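Local coordinates for protein eukaryotic translation initiation factor 2A (Schizosaccharomyces pombe, PDB 3WJ9) that probably directs binding of initiator methionyl-tRNA to 40S ribosomal subunits on a few specific mRNAs, and is represented here by its beta-propeller part, at residues Ala8-Lys13 against Glu400-Phe405; Leu71-Thr76 against Lys107-Glu112; Glu146-Glu151 against Ile160-Val165; Arg312-Phe317 against Ala327-Leu332. One frame throughout, in Å; residues are numbered along the deposited sequence.

Contact 1 of 4, residues Ala8-Lys13 against Glu400-Phe405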
loop_
_atom_site.group_PDB
_atom_site.type_symbol
_atom_site.label_atom_id
_atom_site.label_comp_id
_atom_site.label_asym_id
_atom_site.label_seq_id
_atom_site.Cartn_x
_atom_site.Cartn_y
_atom_site.Cartn_z
ATOM N N ALA A 8 4.602 11.040 10.795
ATOM C CA ALA A 8 3.369 11.762 11.080
ATOM C C ALA A 8 2.539 11.011 12.107
ATOM O O ALA A 8 2.701 9.806 12.280
ATOM C CB ALA A 8 2.568 11.972 9.809
ATOM N N TYR A 9 1.653 11.726 12.791
ATOM C CA TYR A 9 0.745 11.093 13.737
ATOM C C TYR A 9 -0.611 11.779 13.705
ATOM O O TYR A 9 -0.705 12.979 13.449
ATOM C CB TYR A 9 1.317 11.124 15.158
ATOM C CG TYR A 9 1.279 12.489 15.814
ATOM C CD1 TYR A 9 2.318 13.391 15.641
ATOM C CD2 TYR A 9 0.206 12.870 16.613
ATOM C CE1 TYR A 9 2.288 14.637 16.238
ATOM C CE2 TYR A 9 0.167 14.114 17.212
ATOM C CZ TYR A 9 1.211 14.993 17.023
ATOM O OH TYR A 9 1.177 16.233 17.619
ATOM N N ARG A 10 -1.659 11.010 13.967
ATOM C CA ARG A 10 -2.995 11.567 14.097
ATOM C C ARG A 10 -3.763 10.831 15.182
ATOM O O ARG A 10 -4.148 9.677 15.010
ATOM C CB ARG A 10 -3.753 11.497 12.772
ATOM C CG ARG A 10 -5.137 12.122 12.833
ATOM C CD ARG A 10 -5.866 11.989 11.508
ATOM N NE ARG A 10 -6.114 10.595 11.156
ATOM C CZ ARG A 10 -7.196 9.915 11.519
ATOM N NH1 ARG A 10 -8.139 10.503 12.241
ATOM N NH2 ARG A 10 -7.340 8.650 11.153
ATOM N N SER A 11 -3.967 11.498 16.309
ATOM C CA SER A 11 -4.754 10.928 17.390
ATOM C C SER A 11 -6.113 11.610 17.436
ATOM O O SER A 11 -6.335 12.607 16.749
ATOM C CB SER A 11 -4.028 11.075 18.729
ATOM O OG SER A 11 -3.837 12.439 19.060
ATOM N N SER A 12 -7.019 11.073 18.246
ATOM C CA SER A 12 -8.341 11.666 18.422
ATOM C C SER A 12 -8.238 13.084 18.960
ATOM O O SER A 12 -9.181 13.869 18.874
ATOM C CB SER A 12 -9.189 10.813 19.367
ATOM O OG SER A 12 -8.621 10.778 20.664
ATOM N N LYS A 13 -7.072 13.400 19.507
ATOM C CA LYS A 13 -6.850 14.656 20.197
ATOM C C LYS A 13 -6.072 15.659 19.354
ATOM O O LYS A 13 -6.325 16.861 19.418
ATOM C CB LYS A 13 -6.128 14.372 21.512
ATOM C CG LYS A 13 -4.973 15.281 21.851
ATOM C CD LYS A 13 -4.733 15.184 23.337
ATOM C CE LYS A 13 -3.528 15.955 23.801
ATOM N NZ LYS A 13 -3.168 15.419 25.135
ATOM N N GLU A 400 -6.631 7.684 22.230
ATOM C CA GLU A 400 -7.150 7.133 20.986
ATOM C C GLU A 400 -6.309 7.585 19.796
ATOM O O GLU A 400 -6.601 8.595 19.158
ATOM C CB GLU A 400 -8.612 7.537 20.790
ATOM C CG GLU A 400 -9.383 6.633 19.847
ATOM C CD GLU A 400 -10.863 6.951 19.814
ATOM O OE1 GLU A 400 -11.231 8.103 20.126
ATOM O OE2 GLU A 400 -11.660 6.049 19.482
ATOM N N LEU A 401 -5.255 6.826 19.513
ATOM C CA LEU A 401 -4.397 7.091 18.364
ATOM C C LEU A 401 -4.939 6.383 17.127
ATOM O O LEU A 401 -5.398 5.243 17.205
ATOM C CB LEU A 401 -2.963 6.640 18.645
ATOM C CG LEU A 401 -1.976 6.744 17.480
ATOM C CD1 LEU A 401 -1.668 8.199 17.154
ATOM C CD2 LEU A 401 -0.702 5.971 17.773
ATOM N N TYR A 402 -4.881 7.060 15.986
ATOM C CA TYR A 402 -5.473 6.528 14.767
ATOM C C TYR A 402 -4.429 6.011 13.777
ATOM O O TYR A 402 -4.531 4.885 13.298
ATOM C CB TYR A 402 -6.359 7.590 14.117
ATOM C CG TYR A 402 -7.555 7.942 14.972
ATOM C CD1 TYR A 402 -8.258 6.950 15.643
ATOM C CD2 TYR A 402 -7.981 9.256 15.114
ATOM C CE1 TYR A 402 -9.353 7.251 16.424
ATOM C CE2 TYR A 402 -9.084 9.565 15.896
ATOM C CZ TYR A 402 -9.762 8.558 16.551
ATOM O OH TYR A 402 -10.855 8.851 17.334
ATOM N N GLN A 403 -3.429 6.828 13.466
ATOM C CA GLN A 403 -2.342 6.385 12.601
ATOM C C GLN A 403 -1.031 7.091 12.931
ATOM O O GLN A 403 -1.013 8.173 13.524
ATOM C CB GLN A 403 -2.684 6.607 11.126
ATOM C CG GLN A 403 -3.264 7.984 10.792
ATOM C CD GLN A 403 -4.154 7.967 9.558
ATOM O OE1 GLN A 403 -5.193 7.303 9.520
ATOM N NE2 GLN A 403 -3.749 8.710 8.540
ATOM N N ALA A 404 0.062 6.453 12.534
ATOM C CA ALA A 404 1.408 6.961 12.754
ATOM C C ALA A 404 2.344 6.292 11.757
ATOM O O ALA A 404 2.462 5.070 11.741
ATOM C CB ALA A 404 1.858 6.695 14.183
ATOM N N PHE A 405 3.007 7.088 10.924
ATOM C CA PHE A 405 3.802 6.528 9.836
ATOM C C PHE A 405 4.980 7.414 9.451
ATOM O O PHE A 405 4.914 8.637 9.561
ATOM C CB PHE A 405 2.915 6.285 8.609
ATOM C CG PHE A 405 1.880 7.355 8.386
ATOM C CD1 PHE A 405 2.216 8.545 7.766
ATOM C CD2 PHE A 405 0.566 7.165 8.786
ATOM C CE1 PHE A 405 1.268 9.532 7.560
ATOM C CE2 PHE A 405 -0.387 8.145 8.581
ATOM C CZ PHE A 405 -0.036 9.331 7.968
#
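R10 faces two residues of the opposite strand at once, Y402 and Q403, so a classic beta bulge interrupts the antiparallel pairing where the first and last strands of the propeller part meet. This is the ring closure of a beta-propeller: strand 6-11 lies between 15-19 and 401-406 in one blade built from both ends of this part of the protein. Around the bulge, Y402 N gives a hydrogen bond to R10 O (2.9 Å), Q403 N a weak one to the same oxygen, and R10 N binds Q403 O. Beyond it, A8 and F405 form a hydrogen-bonded pair, Y9 and A404 a non-hydrogen-bonded one. The R10 chain bends at chi3 (63°), which turns NE; Y402 CB lies over one face of the guanidinium, whose plane is 25° from that of the tyrosine ring. A8 CB touches F405 CE1 (3.6 Å), and the F405 ring also meets that of Y42 on strand 37-42. At the far end S12 N binds E400 O (2.7 Å), while E400 OE2 turns to a salt bridge with R378. R10 NH2 points almost straight at Q403 OE1 (3.0 Å), which lies in the guanidinium plane, although the donor stands 65° above the glutamine amide plane.

Contact 2 of 4, residues Leu71-Thr76 against Lys107-Glu112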
loop_
_atom_site.group_PDB
_atom_site.type_symbol
_atom_site.label_atom_id
_atom_site.label_comp_id
_atom_site.label_asym_id
_atom_site.label_seq_id
_atom_site.Cartn_x
_atom_site.Cartn_y
_atom_site.Cartn_z
ATOM N N LEU A 71 -8.145 22.150 -0.713
ATOM C CA LEU A 71 -9.158 21.438 -1.481
ATOM C C LEU A 71 -10.502 21.437 -0.762
ATOM O O LEU A 71 -10.597 20.999 0.387
ATOM C CB LEU A 71 -8.713 20.001 -1.748
ATOM C CG LEU A 71 -7.264 19.825 -2.208
ATOM C CD1 LEU A 71 -6.955 18.358 -2.447
ATOM C CD2 LEU A 71 -6.999 20.648 -3.457
ATOM N N PRO A 72 -11.554 21.921 -1.440
ATOM C CA PRO A 72 -12.905 21.929 -0.872
ATOM C C PRO A 72 -13.533 20.538 -0.863
ATOM O O PRO A 72 -14.651 20.363 -1.344
ATOM C CB PRO A 72 -13.670 22.871 -1.805
ATOM C CG PRO A 72 -12.970 22.746 -3.108
ATOM C CD PRO A 72 -11.514 22.517 -2.787
ATOM N N ALA A 73 -12.809 19.564 -0.317
ATOM C CA ALA A 73 -13.289 18.192 -0.235
ATOM C C ALA A 73 -13.873 17.895 1.142
ATOM O O ALA A 73 -13.151 17.849 2.139
ATOM C CB ALA A 73 -12.166 17.221 -0.555
ATOM N N ALA A 74 -15.185 17.692 1.185
ATOM C CA ALA A 74 -15.881 17.415 2.436
ATOM C C ALA A 74 -16.301 15.952 2.526
ATOM O O ALA A 74 -16.377 15.259 1.512
ATOM C CB ALA A 74 -17.093 18.319 2.574
ATOM N N ASN A 75 -16.564 15.495 3.749
ATOM C CA ASN A 75 -17.057 14.141 4.000
ATOM C C ASN A 75 -16.130 13.050 3.467
ATOM O O ASN A 75 -16.573 11.940 3.181
ATOM C CB ASN A 75 -18.450 13.965 3.389
ATOM C CG ASN A 75 -19.383 15.114 3.720
ATOM O OD1 ASN A 75 -19.491 15.531 4.873
ATOM N ND2 ASN A 75 -20.057 15.638 2.703
ATOM N N THR A 76 -14.847 13.369 3.333
ATOM C CA THR A 76 -13.874 12.420 2.797
ATOM C C THR A 76 -13.622 11.276 3.768
ATOM O O THR A 76 -13.782 11.429 4.976
ATOM C CB THR A 76 -12.528 13.097 2.475
ATOM O OG1 THR A 76 -12.130 13.920 3.577
ATOM C CG2 THR A 76 -12.650 13.957 1.231
ATOM N N LYS A 107 -12.999 12.595 -6.639
ATOM C CA LYS A 107 -12.539 13.598 -7.555
ATOM C C LYS A 107 -11.023 13.513 -7.564
ATOM O O LYS A 107 -10.423 13.000 -6.618
ATOM C CB LYS A 107 -13.041 14.970 -7.111
ATOM C CG LYS A 107 -14.512 14.960 -6.699
ATOM C CD LYS A 107 -14.925 16.225 -5.973
ATOM C CE LYS A 107 -16.203 16.001 -5.179
ATOM N NZ LYS A 107 -17.337 15.573 -6.046
ATOM N N VAL A 108 -10.399 13.980 -8.635
ATOM C CA VAL A 108 -8.947 14.034 -8.669
ATOM C C VAL A 108 -8.554 15.502 -8.605
ATOM O O VAL A 108 -9.191 16.346 -9.233
ATOM C CB VAL A 108 -8.369 13.359 -9.928
ATOM C CG1 VAL A 108 -6.848 13.340 -9.877
ATOM C CG2 VAL A 108 -8.910 11.945 -10.064
ATOM N N TRP A 109 -7.525 15.813 -7.826
ATOM C CA TRP A 109 -7.134 17.201 -7.621
ATOM C C TRP A 109 -5.677 17.442 -8.000
ATOM O O TRP A 109 -4.845 16.538 -7.925
ATOM C CB TRP A 109 -7.359 17.616 -6.161
ATOM C CG TRP A 109 -8.686 17.198 -5.575
ATOM C CD1 TRP A 109 -9.007 15.971 -5.072
ATOM C CD2 TRP A 109 -9.852 18.018 -5.406
ATOM N NE1 TRP A 109 -10.302 15.969 -4.615
ATOM C CE2 TRP A 109 -10.842 17.212 -4.805
ATOM C CE3 TRP A 109 -10.156 19.348 -5.707
ATOM C CZ2 TRP A 109 -12.112 17.696 -4.503
ATOM C CZ3 TRP A 109 -11.420 19.825 -5.406
ATOM C CH2 TRP A 109 -12.382 19.001 -4.810
ATOM N N ASN A 110 -5.378 18.669 -8.411
ATOM C CA ASN A 110 -4.003 19.097 -8.616
ATOM C C ASN A 110 -3.452 19.617 -7.293
ATOM O O ASN A 110 -4.186 20.198 -6.493
ATOM C CB ASN A 110 -3.928 20.168 -9.708
ATOM C CG ASN A 110 -2.499 20.518 -10.099
ATOM O OD1 ASN A 110 -1.634 20.719 -9.247
ATOM N ND2 ASN A 110 -2.252 20.602 -11.401
ATOM N N THR A 111 -2.161 19.405 -7.064
ATOM C CA THR A 111 -1.557 19.736 -5.778
ATOM C C THR A 111 -0.829 21.081 -5.778
ATOM O O THR A 111 -0.619 21.669 -4.717
ATOM C CB THR A 111 -0.574 18.634 -5.327
ATOM O OG1 THR A 111 0.507 18.539 -6.262
ATOM C CG2 THR A 111 -1.286 17.289 -5.237
ATOM N N GLU A 112 -0.447 21.575 -6.953
ATOM C CA GLU A 112 0.255 22.857 -7.029
ATOM C C GLU A 112 -0.680 23.961 -7.555
ATOM O O GLU A 112 -0.354 25.150 -7.507
ATOM C CB GLU A 112 1.531 22.735 -7.891
ATOM C CG GLU A 112 2.057 24.059 -8.464
ATOM C CD GLU A 112 3.375 23.948 -9.202
ATOM O OE1 GLU A 112 3.996 22.867 -9.179
ATOM O OE2 GLU A 112 3.787 24.958 -9.814
#
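In the first WD repeat of the beta-propeller, the end of strand 67-71 and the loop after it pack L71, P72 and A73 against the indole of W109 in the next blade. W109 lies on the third strand of its blade, and W109-N110 sits where WD repeats commonly carry Trp-Asp. The side chains meet through apolar atoms. L71 CD1 sits over one face of the indole, 4.1 Å from the centroid of the five-membered ring and 26° off its normal, a CH-pi contact. The opposite face carries K107 CB, toward the rim. The six-membered part of the indole reaches the loop: P72 CD meets W109 CZ3 at 3.8 Å, and A73 CB approaches W109 CZ2 at 4.0 Å. P72 is the centre of an inverse gamma turn. Beyond the indole, N110 OD1 accepts from E112 N (2.7 Å), an Asx turn. W109 NE1 donates to T90 OG1 on strand 87-92, as tryptophan does to serine or threonine in many WD40 blades. L71 also touches L88 of that strand and V57 of strand 57-61, and W109 touches L116 of strand 116-120, so the contact joins two successive blades.

Contact 3 of 4, residues Glu146-Glu151 against Ile160-Val165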
loop_
_atom_site.group_PDB
_atom_site.type_symbol
_atom_site.label_atom_id
_atom_site.label_comp_id
_atom_site.label_asym_id
_atom_site.label_seq_id
_atom_site.Cartn_x
_atom_site.Cartn_y
_atom_site.Cartn_z
ATOM N N GLU A 146 -14.473 -3.943 -18.870
ATOM C CA GLU A 146 -13.588 -3.042 -19.595
ATOM C C GLU A 146 -12.621 -2.350 -18.614
ATOM O O GLU A 146 -12.913 -2.217 -17.425
ATOM C CB GLU A 146 -14.435 -2.170 -20.515
ATOM C CG GLU A 146 -13.670 -1.234 -21.396
ATOM C CD GLU A 146 -14.577 -0.451 -22.307
ATOM O OE1 GLU A 146 -15.814 -0.601 -22.208
ATOM O OE2 GLU A 146 -14.040 0.314 -23.127
ATOM N N VAL A 147 -11.474 -1.905 -19.122
ATOM C CA VAL A 147 -10.479 -1.204 -18.313
ATOM C C VAL A 147 -10.073 0.020 -19.135
ATOM O O VAL A 147 -9.696 -0.106 -20.300
ATOM C CB VAL A 147 -9.221 -2.005 -17.914
ATOM C CG1 VAL A 147 -8.076 -1.074 -17.541
ATOM C CG2 VAL A 147 -9.546 -2.958 -16.776
ATOM N N HIS A 148 -10.161 1.200 -18.527
ATOM C CA HIS A 148 -9.831 2.449 -19.212
ATOM C C HIS A 148 -8.443 2.969 -18.848
ATOM O O HIS A 148 -7.995 2.838 -17.710
ATOM C CB HIS A 148 -10.875 3.522 -18.897
ATOM C CG HIS A 148 -12.250 3.192 -19.392
ATOM N ND1 HIS A 148 -12.508 2.110 -20.202
ATOM C CD2 HIS A 148 -13.439 3.809 -19.191
ATOM C CE1 HIS A 148 -13.802 2.071 -20.479
ATOM N NE2 HIS A 148 -14.387 3.090 -19.881
ATOM N N PHE A 149 -7.772 3.566 -19.827
ATOM C CA PHE A 149 -6.472 4.193 -19.615
ATOM C C PHE A 149 -6.556 5.679 -19.939
ATOM O O PHE A 149 -7.296 6.082 -20.833
ATOM C CB PHE A 149 -5.395 3.524 -20.472
ATOM C CG PHE A 149 -5.119 2.099 -20.094
ATOM C CD1 PHE A 149 -5.932 1.077 -20.554
ATOM C CD2 PHE A 149 -4.042 1.780 -19.286
ATOM C CE1 PHE A 149 -5.682 -0.235 -20.210
ATOM C CE2 PHE A 149 -3.785 0.469 -18.939
ATOM C CZ PHE A 149 -4.607 -0.540 -19.402
ATOM N N TYR A 150 -5.796 6.490 -19.212
ATOM C CA TYR A 150 -5.835 7.936 -19.392
ATOM C C TYR A 150 -4.439 8.532 -19.511
ATOM O O TYR A 150 -3.452 7.903 -19.140
ATOM C CB TYR A 150 -6.567 8.605 -18.225
ATOM C CG TYR A 150 -8.039 8.272 -18.107
ATOM C CD1 TYR A 150 -8.458 7.046 -17.606
ATOM C CD2 TYR A 150 -9.009 9.192 -18.481
ATOM C CE1 TYR A 150 -9.800 6.741 -17.494
ATOM C CE2 TYR A 150 -10.354 8.897 -18.372
ATOM C CZ TYR A 150 -10.743 7.669 -17.877
ATOM O OH TYR A 150 -12.082 7.369 -17.765
ATOM N N GLU A 151 -4.365 9.749 -20.041
ATOM C CA GLU A 151 -3.164 10.565 -19.920
ATOM C C GLU A 151 -3.338 11.484 -18.719
ATOM O O GLU A 151 -4.282 12.265 -18.674
ATOM C CB GLU A 151 -2.910 11.388 -21.184
ATOM C CG GLU A 151 -2.191 10.647 -22.296
ATOM C CD GLU A 151 -1.782 11.573 -23.425
ATOM O OE1 GLU A 151 -0.864 11.216 -24.192
ATOM O OE2 GLU A 151 -2.379 12.664 -23.542
ATOM N N ILE A 160 -7.685 7.547 -23.419
ATOM C CA ILE A 160 -6.814 7.498 -24.586
ATOM C C ILE A 160 -6.699 6.063 -25.090
ATOM O O ILE A 160 -6.295 5.818 -26.228
ATOM C CB ILE A 160 -5.407 8.055 -24.268
ATOM C CG1 ILE A 160 -4.652 8.383 -25.558
ATOM C CG2 ILE A 160 -4.625 7.085 -23.389
ATOM C CD1 ILE A 160 -3.252 8.904 -25.335
ATOM N N ALA A 161 -7.074 5.117 -24.235
ATOM C CA ALA A 161 -6.981 3.703 -24.564
ATOM C C ALA A 161 -7.935 2.871 -23.714
ATOM O O ALA A 161 -8.264 3.239 -22.587
ATOM C CB ALA A 161 -5.557 3.219 -24.385
ATOM N N LYS A 162 -8.376 1.748 -24.273
ATOM C CA LYS A 162 -9.277 0.827 -23.589
ATOM C C LYS A 162 -8.771 -0.601 -23.756
ATOM O O LYS A 162 -7.966 -0.873 -24.643
ATOM C CB LYS A 162 -10.702 0.955 -24.135
ATOM C CG LYS A 162 -11.198 2.387 -24.267
ATOM C CD LYS A 162 -12.575 2.444 -24.909
ATOM C CE LYS A 162 -12.952 3.866 -25.284
ATOM N NZ LYS A 162 -12.136 4.364 -26.424
ATOM N N LEU A 163 -9.235 -1.518 -22.911
ATOM C CA LEU A 163 -8.782 -2.903 -23.012
ATOM C C LEU A 163 -9.847 -3.813 -23.614
ATOM O O LEU A 163 -11.034 -3.693 -23.311
ATOM C CB LEU A 163 -8.348 -3.440 -21.646
ATOM C CG LEU A 163 -7.452 -4.678 -21.750
ATOM C CD1 LEU A 163 -6.256 -4.380 -22.641
ATOM C CD2 LEU A 163 -6.992 -5.152 -20.381
ATOM N N ARG A 164 -9.393 -4.733 -24.459
ATOM C CA ARG A 164 -10.264 -5.603 -25.239
ATOM C C ARG A 164 -11.083 -6.585 -24.405
ATOM O O ARG A 164 -12.299 -6.686 -24.576
ATOM C CB ARG A 164 -9.431 -6.397 -26.249
ATOM C CG ARG A 164 -8.639 -5.547 -27.224
ATOM C CD ARG A 164 -9.537 -4.797 -28.192
ATOM N NE ARG A 164 -8.755 -3.985 -29.118
ATOM C CZ ARG A 164 -8.219 -4.443 -30.245
ATOM N NH1 ARG A 164 -8.380 -5.713 -30.591
ATOM N NH2 ARG A 164 -7.522 -3.631 -31.027
ATOM N N VAL A 165 -10.410 -7.313 -23.519
ATOM C CA VAL A 165 -11.009 -8.473 -22.857
ATOM C C VAL A 165 -12.281 -8.147 -22.067
ATOM O O VAL A 165 -12.481 -7.015 -21.618
ATOM C CB VAL A 165 -9.991 -9.162 -21.922
ATOM C CG1 VAL A 165 -8.670 -9.371 -22.649
ATOM C CG2 VAL A 165 -9.774 -8.344 -20.660
#
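F149 and A161 make an antiparallel hydrogen-bonded pair and H148 and K162 the adjoining non-hydrogen-bonded one, residues 146-151 and 160-163 running 152° apart, near antiparallel. They form a beta hairpin whose short strand 161-162 is the last of a four-stranded propeller blade. F149 N binds A161 O (2.8 Å), the donor tilted 27° from the carbonyl plane. I160 and A161 both face F149, a classic beta bulge; the bond from I160 N to F149 O is weak, as is that from L163 N to V147 O. On the face of F149 and A161, the CB atoms of the two residues meet at 3.9 Å, with V147 CB against L163 CB (4.1 Å) further along. A161 O and L163 CB approach the F149 ring at its edge. V181 and V183 of strand 180-185, in the following blade, touch F149 and L163 respectively. On the other face E146, extended with CG anti to the backbone N (chi1 -177°), reaches K162, the two chains crossing obliquely, with E146 OE2 against CD and CB of the lysine and 5.6 Å from K162 NZ. At the hairpin's other end, I160 CD1 meets the E151 side chain where the two cross, 3.5 Å from E151 OE1.

Contact 4 of 4, residues Arg312-Phe317 against Ala327-Leu332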
loop_
_atom_site.group_PDB
_atom_site.type_symbol
_atom_site.label_atom_id
_atom_site.label_comp_id
_atom_site.label_asym_id
_atom_site.label_seq_id
_atom_site.Cartn_x
_atom_site.Cartn_y
_atom_site.Cartn_z
ATOM N N ARG A 312 3.926 -16.240 14.120
ATOM C CA ARG A 312 4.046 -15.068 13.260
ATOM C C ARG A 312 2.998 -15.075 12.148
ATOM O O ARG A 312 2.620 -16.133 11.643
ATOM C CB ARG A 312 5.451 -15.001 12.658
ATOM C CG ARG A 312 6.569 -15.240 13.667
ATOM C CD ARG A 312 6.713 -14.078 14.641
ATOM N NE ARG A 312 7.926 -14.194 15.446
ATOM C CZ ARG A 312 7.944 -14.203 16.775
ATOM N NH1 ARG A 312 6.811 -14.098 17.456
ATOM N NH2 ARG A 312 9.094 -14.314 17.425
ATOM N N ASN A 313 2.531 -13.887 11.774
ATOM C CA ASN A 313 1.514 -13.752 10.737
ATOM C C ASN A 313 1.829 -12.638 9.745
ATOM O O ASN A 313 1.007 -12.305 8.893
ATOM C CB ASN A 313 0.141 -13.498 11.370
ATOM C CG ASN A 313 0.121 -12.265 12.268
ATOM O OD1 ASN A 313 0.975 -11.386 12.165
ATOM N ND2 ASN A 313 -0.868 -12.199 13.151
ATOM N N THR A 314 3.016 -12.053 9.869
ATOM C CA THR A 314 3.357 -10.866 9.095
ATOM C C THR A 314 4.847 -10.788 8.776
ATOM O O THR A 314 5.688 -10.937 9.660
ATOM C CB THR A 314 2.938 -9.585 9.846
ATOM O OG1 THR A 314 1.557 -9.677 10.224
ATOM C CG2 THR A 314 3.144 -8.356 8.972
ATOM N N LEU A 315 5.161 -10.549 7.505
ATOM C CA LEU A 315 6.544 -10.446 7.052
ATOM C C LEU A 315 6.806 -9.087 6.410
ATOM O O LEU A 315 5.980 -8.592 5.646
ATOM C CB LEU A 315 6.863 -11.563 6.057
ATOM C CG LEU A 315 8.296 -11.631 5.527
ATOM C CD1 LEU A 315 9.206 -12.346 6.510
ATOM C CD2 LEU A 315 8.328 -12.312 4.174
ATOM N N ILE A 316 7.949 -8.482 6.723
ATOM C CA ILE A 316 8.325 -7.197 6.133
ATOM C C ILE A 316 9.813 -7.151 5.784
ATOM O O ILE A 316 10.660 -7.509 6.602
ATOM C CB ILE A 316 8.003 -6.010 7.077
ATOM C CG1 ILE A 316 6.525 -6.003 7.472
ATOM C CG2 ILE A 316 8.371 -4.689 6.418
ATOM C CD1 ILE A 316 6.162 -4.938 8.486
ATOM N N PHE A 317 10.127 -6.715 4.568
ATOM C CA PHE A 317 11.513 -6.505 4.165
ATOM C C PHE A 317 11.926 -5.060 4.427
ATOM O O PHE A 317 11.125 -4.138 4.264
ATOM C CB PHE A 317 11.713 -6.847 2.685
ATOM C CG PHE A 317 11.685 -8.322 2.387
ATOM C CD1 PHE A 317 10.482 -8.981 2.196
ATOM C CD2 PHE A 317 12.861 -9.046 2.290
ATOM C CE1 PHE A 317 10.452 -10.333 1.914
ATOM C CE2 PHE A 317 12.839 -10.400 2.010
ATOM C CZ PHE A 317 11.632 -11.045 1.824
ATOM N N ALA A 327 6.789 -10.782 12.417
ATOM C CA ALA A 327 6.003 -10.371 13.573
ATOM C C ALA A 327 4.649 -11.064 13.656
ATOM O O ALA A 327 4.226 -11.751 12.728
ATOM C CB ALA A 327 5.812 -8.863 13.553
ATOM N N GLY A 328 3.978 -10.870 14.786
ATOM C CA GLY A 328 2.645 -11.399 15.000
ATOM C C GLY A 328 1.689 -10.299 15.420
ATOM O O GLY A 328 1.781 -9.777 16.530
ATOM N N PHE A 329 0.771 -9.943 14.525
ATOM C CA PHE A 329 -0.182 -8.866 14.783
ATOM C C PHE A 329 -1.619 -9.380 14.847
ATOM O O PHE A 329 -1.890 -10.535 14.521
ATOM C CB PHE A 329 -0.079 -7.782 13.704
ATOM C CG PHE A 329 1.282 -7.149 13.586
ATOM C CD1 PHE A 329 2.137 -7.073 14.677
ATOM C CD2 PHE A 329 1.696 -6.610 12.381
ATOM C CE1 PHE A 329 3.382 -6.483 14.558
ATOM C CE2 PHE A 329 2.936 -6.019 12.254
ATOM C CZ PHE A 329 3.782 -5.955 13.342
ATOM N N GLY A 330 -2.537 -8.509 15.255
ATOM C CA GLY A 330 -3.951 -8.843 15.302
ATOM C C GLY A 330 -4.376 -9.489 16.604
ATOM O O GLY A 330 -5.516 -9.927 16.751
ATOM N N ASN A 331 -3.452 -9.536 17.556
ATOM C CA ASN A 331 -3.679 -10.213 18.825
ATOM C C ASN A 331 -2.663 -9.779 19.872
ATOM O O ASN A 331 -1.733 -9.034 19.568
ATOM C CB ASN A 331 -3.618 -11.726 18.627
ATOM C CG ASN A 331 -2.376 -12.157 17.878
ATOM O OD1 ASN A 331 -1.256 -11.995 18.364
ATOM N ND2 ASN A 331 -2.564 -12.703 16.683
ATOM N N LEU A 332 -2.836 -10.251 21.101
ATOM C CA LEU A 332 -1.897 -9.934 22.171
ATOM C C LEU A 332 -0.613 -10.742 22.007
ATOM O O LEU A 332 -0.520 -11.596 21.124
ATOM C CB LEU A 332 -2.518 -10.202 23.543
ATOM C CG LEU A 332 -3.483 -9.152 24.101
ATOM C CD1 LEU A 332 -4.836 -9.188 23.399
ATOM C CD2 LEU A 332 -3.658 -9.327 25.596
#
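The F329 ring is met obliquely by T314 OG1 and N313 OD1; the T314 and F329 side chains cross at about a right angle, T314 CG2 coming 4.0 Å from F329 CE2 and T314 OG1 3.8 Å from F329 CD2. The second flat group is the N313 amide. Its OD1 is gripped by two donors, F329 N at 2.8 Å, tilted only 16° from the amide plane, and T314 OG1, 42° above it. CG of N313 stands between its own backbone N and carbonyl carbon (chi1 57°), and from there the amide reaches across to the F329 backbone; a very short approach of ND2 to F329 O is doubtful in detail. The backbones pair at A327: A327 N binds T314 O (3.0 Å), and A327 O takes N313 N together with a weak bond from T314 N. N313 and T314 thus both face A327, a classic beta bulge at the start of strand 314-317. R312 packs CB and CD against the A327 carbonyl, while its guanidinium forms a salt bridge with D337 on strand 335-340. The contact lies in the third WD repeat of the propeller. L315 N donates to D273 OD2 on strand 271-276 of the preceding blade, and F329 touches C359 on strand 358-361 of the following one.

Overall arrangement
The four contacts are spread round one all-beta ring, and no two touch. Contact 1 joins the first and last strands of this part of the protein and encloses the other three, which follow in the order 2, 3, 4. Contact 2 connects the blade that ends with strand 67-71 to the one that begins with strand 76-81; contacts 3 and 4 each pair strands or their flanking loops within one blade. Centres of contacts 1 and 2, like those of 1 and 4, are about 21 Å apart, whereas contact 3 lies about 38 Å from both 1 and 4, across the chain's centre. Within-blade pairing, blade-to-blade packing and terminal closure together make the closed propeller.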